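Local coordinates for putative cell invasion protein with MAC/Perforin domain (Bacteroides thetaiotaomicron VPI-5482, PDB 3KK7) that is of unknown cellular role but carries a membrane-attack complex/perforin domain, which suggests a relationship to proteins that act on membranes, at residues A[121-126]-A[341-346]; A[211-216]-A[336-341]. All coordinates share one frame; numbering follows the deposited sequence.

Contacts 1 and 2 have centres about 7 Å apart and share Gly341, the residue at which the chain passes from strand 334-338 towards strand 343-345. Both of these strands lie beside strand 211-218 in the antiparallel sheet of the MACPF domain: contact 2 pairs the first with it, and contact 1 ties the second to the loop 121-126. Two probable backbone hydrogen bonds join the contacts, from Val212 N to Tyr344 O (2.8 Å) and from Thr214 N to Gly342 O (2.9 Å). Packing adds to them where Tyr344 CD1 lies 3.4 Å from Thr214 OG1. The evidence is thus of one continuous structural unit, with no ligand involved.

Contact 1: residues A[121-126]-A[341-346]; sequences TKTVKS and GGLYPI
Leu343 O is the best-held polar atom, gripped twice by 121-126: Lys125 N donates a hydrogen bond to Leu343 O at 2.9 Å (159° at the hydrogen), nearly along the C=O axis, and Val124 CA adds a CA-H...O contact to it. The return bond runs from Leu343 N to Thr123 O at 2.9 Å, so Val124 and Leu343 form a single beta bridge. A third backbone bond, from Gly341 N to Lys122 O at 2.9 Å, lies in the carbonyl plane and uses a lone pair.

Among the side chains, Lys125 and Tyr344 do most. With CG anti to its backbone N (chi1 175°) and the chain extended beyond, the Lys125 side chain runs over one face of the Tyr344 ring, the two side chains crossing at about a right angle. Its CD sits 4.0 Å from the Tyr344 ring centroid, a CH-pi contact over the face, and its CE comes 3.6 Å from Tyr344 CE2. Beyond the ring, NZ forms a salt bridge with Asp348. Thr123 and Leu343 lie side by side, OG1 3.5 Å from CD1, while this hydroxyl bonds to Phe120 O. An alanine in place of Tyr344 would remove the ring face under the lysine methylenes and would probably let that chain wander from its course towards Asp348. The chemistry thus implies division of labour: backbone bonds fix the loop to the strand, and an aliphatic-aromatic contact steers a charge to its partner.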
loop_
_atom_site.group_PDB
_atom_site.type_symbol
_atom_site.label_atom_id
_atom_site.label_comp_id
_atom_site.label_asym_id
_atom_site.label_seq_id
_atom_site.Cartn_x
_atom_site.Cartn_y
_atom_site.Cartn_z
ATOM N N THR A 121 -13.085 -3.118 -5.432
ATOM C CA THR A 121 -12.268 -2.846 -6.603
ATOM C C THR A 121 -12.411 -1.433 -7.124
ATOM O O THR A 121 -11.418 -0.758 -7.430
ATOM C CB THR A 121 -12.631 -3.813 -7.723
ATOM O OG1 THR A 121 -12.322 -5.143 -7.284
ATOM C CG2 THR A 121 -11.896 -3.478 -9.045
ATOM N N LYS A 122 -13.649 -0.974 -7.224
ATOM C CA LYS A 122 -13.901 0.333 -7.819
ATOM C C LYS A 122 -13.559 1.496 -6.906
ATOM O O LYS A 122 -13.516 2.623 -7.391
ATOM C CB LYS A 122 -15.335 0.442 -8.305
ATOM C CG LYS A 122 -16.374 0.572 -7.228
ATOM C CD LYS A 122 -17.765 0.414 -7.876
ATOM C CE LYS A 122 -18.890 0.602 -6.886
ATOM N NZ LYS A 122 -20.206 0.702 -7.597
ATOM N N THR A 123 -13.334 1.232 -5.607
ATOM C CA THR A 123 -12.844 2.260 -4.674
ATOM C C THR A 123 -11.357 2.599 -4.868
ATOM O O THR A 123 -10.911 3.648 -4.461
ATOM C CB THR A 123 -13.029 1.888 -3.187
ATOM O OG1 THR A 123 -12.053 0.907 -2.799
ATOM C CG2 THR A 123 -14.412 1.404 -2.921
ATOM N N VAL A 124 -10.592 1.701 -5.458
ATOM C CA VAL A 124 -9.175 1.936 -5.669
ATOM C C VAL A 124 -8.981 2.642 -6.992
ATOM O O VAL A 124 -9.692 2.381 -7.973
ATOM C CB VAL A 124 -8.376 0.622 -5.609
ATOM C CG1 VAL A 124 -6.867 0.877 -5.809
ATOM C CG2 VAL A 124 -8.653 -0.106 -4.264
ATOM N N LYS A 125 -8.046 3.583 -6.988
ATOM C CA LYS A 125 -7.692 4.364 -8.158
ATOM C C LYS A 125 -7.654 3.537 -9.447
ATOM O O LYS A 125 -6.902 2.597 -9.585
ATOM C CB LYS A 125 -6.319 4.985 -7.937
ATOM C CG LYS A 125 -5.751 5.719 -9.080
ATOM C CD LYS A 125 -4.250 5.810 -8.911
ATOM C CE LYS A 125 -3.626 6.842 -9.859
ATOM N NZ LYS A 125 -2.160 6.624 -9.880
ATOM N N SER A 126 -8.468 3.946 -10.389
ATOM C CA SER A 126 -8.513 3.357 -11.688
ATOM C C SER A 126 -7.134 3.253 -12.307
ATOM O O SER A 126 -6.377 4.224 -12.340
ATOM C CB SER A 126 -9.401 4.215 -12.574
ATOM O OG SER A 126 -9.278 3.817 -13.923
ATOM N N GLY A 341 -12.658 5.283 -6.740
ATOM C CA GLY A 341 -11.324 5.845 -6.820
ATOM C C GLY A 341 -10.919 6.702 -5.626
ATOM O O GLY A 341 -10.039 7.541 -5.763
ATOM N N GLY A 342 -11.553 6.482 -4.464
ATOM C CA GLY A 342 -11.240 7.215 -3.230
ATOM C C GLY A 342 -10.037 6.700 -2.450
ATOM O O GLY A 342 -9.721 7.230 -1.391
ATOM N N LEU A 343 -9.399 5.632 -2.945
ATOM C CA LEU A 343 -8.193 5.053 -2.335
ATOM C C LEU A 343 -7.047 5.071 -3.342
ATOM O O LEU A 343 -7.164 4.532 -4.424
ATOM C CB LEU A 343 -8.418 3.609 -1.853
ATOM C CG LEU A 343 -9.378 3.331 -0.702
ATOM C CD1 LEU A 343 -9.517 1.817 -0.507
ATOM C CD2 LEU A 343 -8.908 4.009 0.567
ATOM N N TYR A 344 -5.933 5.673 -2.953
ATOM C CA TYR A 344 -4.753 5.789 -3.793
ATOM C C TYR A 344 -3.631 4.979 -3.199
ATOM O O TYR A 344 -3.487 4.921 -1.991
ATOM C CB TYR A 344 -4.326 7.262 -3.889
ATOM C CG TYR A 344 -4.910 7.952 -5.097
ATOM C CD1 TYR A 344 -6.288 8.011 -5.276
ATOM C CD2 TYR A 344 -4.086 8.510 -6.083
ATOM C CE1 TYR A 344 -6.828 8.606 -6.386
ATOM C CE2 TYR A 344 -4.631 9.121 -7.214
ATOM C CZ TYR A 344 -5.995 9.155 -7.350
ATOM O OH TYR A 344 -6.564 9.745 -8.424
ATOM N N PRO A 345 -2.823 4.349 -4.038
ATOM C CA PRO A 345 -1.719 3.626 -3.489
ATOM C C PRO A 345 -0.759 4.536 -2.755
ATOM O O PRO A 345 -0.558 5.666 -3.166
ATOM C CB PRO A 345 -1.010 3.095 -4.738
ATOM C CG PRO A 345 -1.302 4.078 -5.783
ATOM C CD PRO A 345 -2.728 4.438 -5.504
ATOM N N ILE A 346 -0.138 4.026 -1.703
ATOM C CA ILE A 346 0.911 4.767 -0.978
ATOM C C ILE A 346 1.999 5.205 -1.940
ATOM O O ILE A 346 2.597 6.261 -1.766
ATOM C CB ILE A 346 1.505 3.910 0.176
ATOM C CG1 ILE A 346 0.439 3.695 1.245
ATOM C CG2 ILE A 346 2.688 4.565 0.843
ATOM C CD1 ILE A 346 0.828 2.683 2.277
#

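Contact 2: residues A[211-216]-A[336-341]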
loop_
_atom_site.group_PDB
_atom_site.type_symbol
_atom_site.label_atom_id
_atom_site.label_comp_id
_atom_site.label_asym_id
_atom_site.label_seq_id
_atom_site.Cartn_x
_atom_site.Cartn_y
_atom_site.Cartn_z
ATOM N N PHE A 211 -3.304 1.875 1.635
ATOM C CA PHE A 211 -3.833 2.941 0.797
ATOM C C PHE A 211 -4.008 4.259 1.523
ATOM O O PHE A 211 -4.027 4.312 2.762
ATOM C CB PHE A 211 -5.162 2.509 0.211
ATOM C CG PHE A 211 -5.048 1.330 -0.709
ATOM C CD1 PHE A 211 -4.623 1.502 -2.009
ATOM C CD2 PHE A 211 -5.380 0.055 -0.274
ATOM C CE1 PHE A 211 -4.500 0.420 -2.857
ATOM C CE2 PHE A 211 -5.268 -1.030 -1.123
ATOM C CZ PHE A 211 -4.825 -0.847 -2.410
ATOM N N VAL A 212 -4.115 5.331 0.733
ATOM C CA VAL A 212 -4.362 6.671 1.289
ATOM C C VAL A 212 -5.758 7.146 0.910
ATOM O O VAL A 212 -6.166 7.065 -0.250
ATOM C CB VAL A 212 -3.309 7.676 0.836
ATOM C CG1 VAL A 212 -3.502 8.979 1.551
ATOM C CG2 VAL A 212 -1.943 7.136 1.106
ATOM N N LEU A 213 -6.494 7.632 1.904
ATOM C CA LEU A 213 -7.854 8.150 1.680
ATOM C C LEU A 213 -7.841 9.503 0.918
ATOM O O LEU A 213 -7.383 10.491 1.451
ATOM C CB LEU A 213 -8.590 8.314 3.034
ATOM C CG LEU A 213 -9.002 6.994 3.704
ATOM C CD1 LEU A 213 -9.127 7.128 5.234
ATOM C CD2 LEU A 213 -10.307 6.411 3.105
ATOM N N THR A 214 -8.371 9.515 -0.303
ATOM C CA THR A 214 -8.531 10.710 -1.121
ATOM C C THR A 214 -9.992 11.079 -1.398
ATOM O O THR A 214 -10.277 12.243 -1.763
ATOM C CB THR A 214 -7.864 10.544 -2.508
ATOM O OG1 THR A 214 -8.504 9.477 -3.222
ATOM C CG2 THR A 214 -6.372 10.262 -2.397
ATOM N N GLY A 215 -10.910 10.109 -1.265
ATOM C CA GLY A 215 -12.343 10.342 -1.554
ATOM C C GLY A 215 -13.312 9.470 -0.757
ATOM O O GLY A 215 -13.405 8.269 -0.958
ATOM N N TYR A 216 -14.058 10.067 0.161
ATOM C CA TYR A 216 -15.002 9.293 0.951
ATOM C C TYR A 216 -16.284 10.031 1.206
ATOM O O TYR A 216 -16.402 11.201 0.854
ATOM C CB TYR A 216 -14.376 8.865 2.274
ATOM C CG TYR A 216 -13.935 9.952 3.251
ATOM C CD1 TYR A 216 -14.793 10.435 4.234
ATOM C CD2 TYR A 216 -12.612 10.425 3.239
ATOM C CE1 TYR A 216 -14.360 11.375 5.169
ATOM C CE2 TYR A 216 -12.169 11.375 4.147
ATOM C CZ TYR A 216 -13.037 11.852 5.120
ATOM O OH TYR A 216 -12.554 12.805 6.023
ATOM N N ILE A 336 -18.171 6.896 6.426
ATOM C CA ILE A 336 -19.044 5.738 6.292
ATOM C C ILE A 336 -18.928 4.891 5.007
ATOM O O ILE A 336 -19.467 3.780 4.963
ATOM C CB ILE A 336 -20.496 6.151 6.477
ATOM C CG1 ILE A 336 -20.917 7.151 5.406
ATOM C CG2 ILE A 336 -20.687 6.713 7.856
ATOM C CD1 ILE A 336 -22.426 7.329 5.294
ATOM N N ASP A 337 -18.251 5.387 3.973
ATOM C CA ASP A 337 -18.099 4.631 2.709
ATOM C C ASP A 337 -17.101 5.370 1.851
ATOM O O ASP A 337 -16.719 6.494 2.175
ATOM C CB ASP A 337 -19.433 4.498 1.949
ATOM C CG ASP A 337 -19.593 3.144 1.221
ATOM O OD1 ASP A 337 -18.555 2.602 0.764
ATOM O OD2 ASP A 337 -20.755 2.638 1.091
ATOM N N LEU A 338 -16.690 4.748 0.756
ATOM C CA LEU A 338 -15.661 5.300 -0.112
ATOM C C LEU A 338 -16.250 5.695 -1.475
ATOM O O LEU A 338 -17.171 5.067 -1.968
ATOM C CB LEU A 338 -14.541 4.280 -0.315
ATOM C CG LEU A 338 -13.758 3.863 0.934
ATOM C CD1 LEU A 338 -12.887 2.647 0.652
ATOM C CD2 LEU A 338 -12.893 5.009 1.473
ATOM N N GLN A 339 -15.707 6.763 -2.052
ATOM C CA GLN A 339 -16.017 7.174 -3.402
ATOM C C GLN A 339 -15.274 6.275 -4.349
ATOM O O GLN A 339 -14.225 5.740 -4.005
ATOM C CB GLN A 339 -15.525 8.600 -3.653
ATOM C CG GLN A 339 -16.260 9.646 -2.888
ATOM C CD GLN A 339 -15.759 11.046 -3.207
ATOM O OE1 GLN A 339 -15.423 11.358 -4.368
ATOM N NE2 GLN A 339 -15.749 11.918 -2.184
ATOM N N ASP A 340 -15.798 6.128 -5.555
ATOM C CA ASP A 340 -15.072 5.386 -6.566
ATOM C C ASP A 340 -13.719 6.072 -6.726
ATOM O O ASP A 340 -13.629 7.298 -6.810
ATOM C CB ASP A 340 -15.814 5.360 -7.902
ATOM C CG ASP A 340 -17.114 4.553 -7.857
ATOM O OD1 ASP A 340 -17.455 3.939 -6.829
ATOM O OD2 ASP A 340 -17.815 4.553 -8.883
ATOM N N GLY A 341 -12.658 5.283 -6.740
ATOM C CA GLY A 341 -11.324 5.845 -6.820
ATOM C C GLY A 341 -10.919 6.702 -5.626
ATOM O O GLY A 341 -10.039 7.541 -5.763
HETATM O O HOH W 1 -10.369 10.365 -5.015
#
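Two direct hydrogen bonds join the segments, both supplied by Gln339. Its backbone N donates to Gly215 O at 3.0 Å (162° at the hydrogen), and its side-chain NE2 reaches Tyr216 O at 3.2 Å along an almost straight line (171°). Both donors stand above the plane of the carbonyl they meet, whereas Tyr216 O lies in the Gln339 amide plane. The other end of that amide, OE1, takes a bond from Asn172, which should fix its rotation. The extended glutamine lies across Gly215, with CG 3.6 Å from Gly215 C; a side chain on Gly215 would point at Gln339 CD and crowd it.

One water extends the polar contact, bonded to Thr214 OG1 at 2.7 Å and donating to Gly341 O at 2.9 Å.

Apolar packing centres on Leu338. Its CD2 meets Leu213 CD2 tip to tip at 3.4 Å, the two side chains crossing at about a right angle, and also lies against Tyr216 CB.

Charge gathers at Asp337: OD1 receives Leu338 N on its anti lone pair, while OD2 forms a salt bridge with Lys104. Glu165 OE2 lies close to OD2, a like charge that would probably raise the pKa of one of the two carboxylates, an effect the salt bridge with Lys104 would be expected to offset.

Tyr216 and Leu338 form an antiparallel non-hydrogen-bonded pair, CA to CA 4.2 Å, within the antiparallel sheet of the MACPF fold; 211-216 probably falls in the family's signature motif.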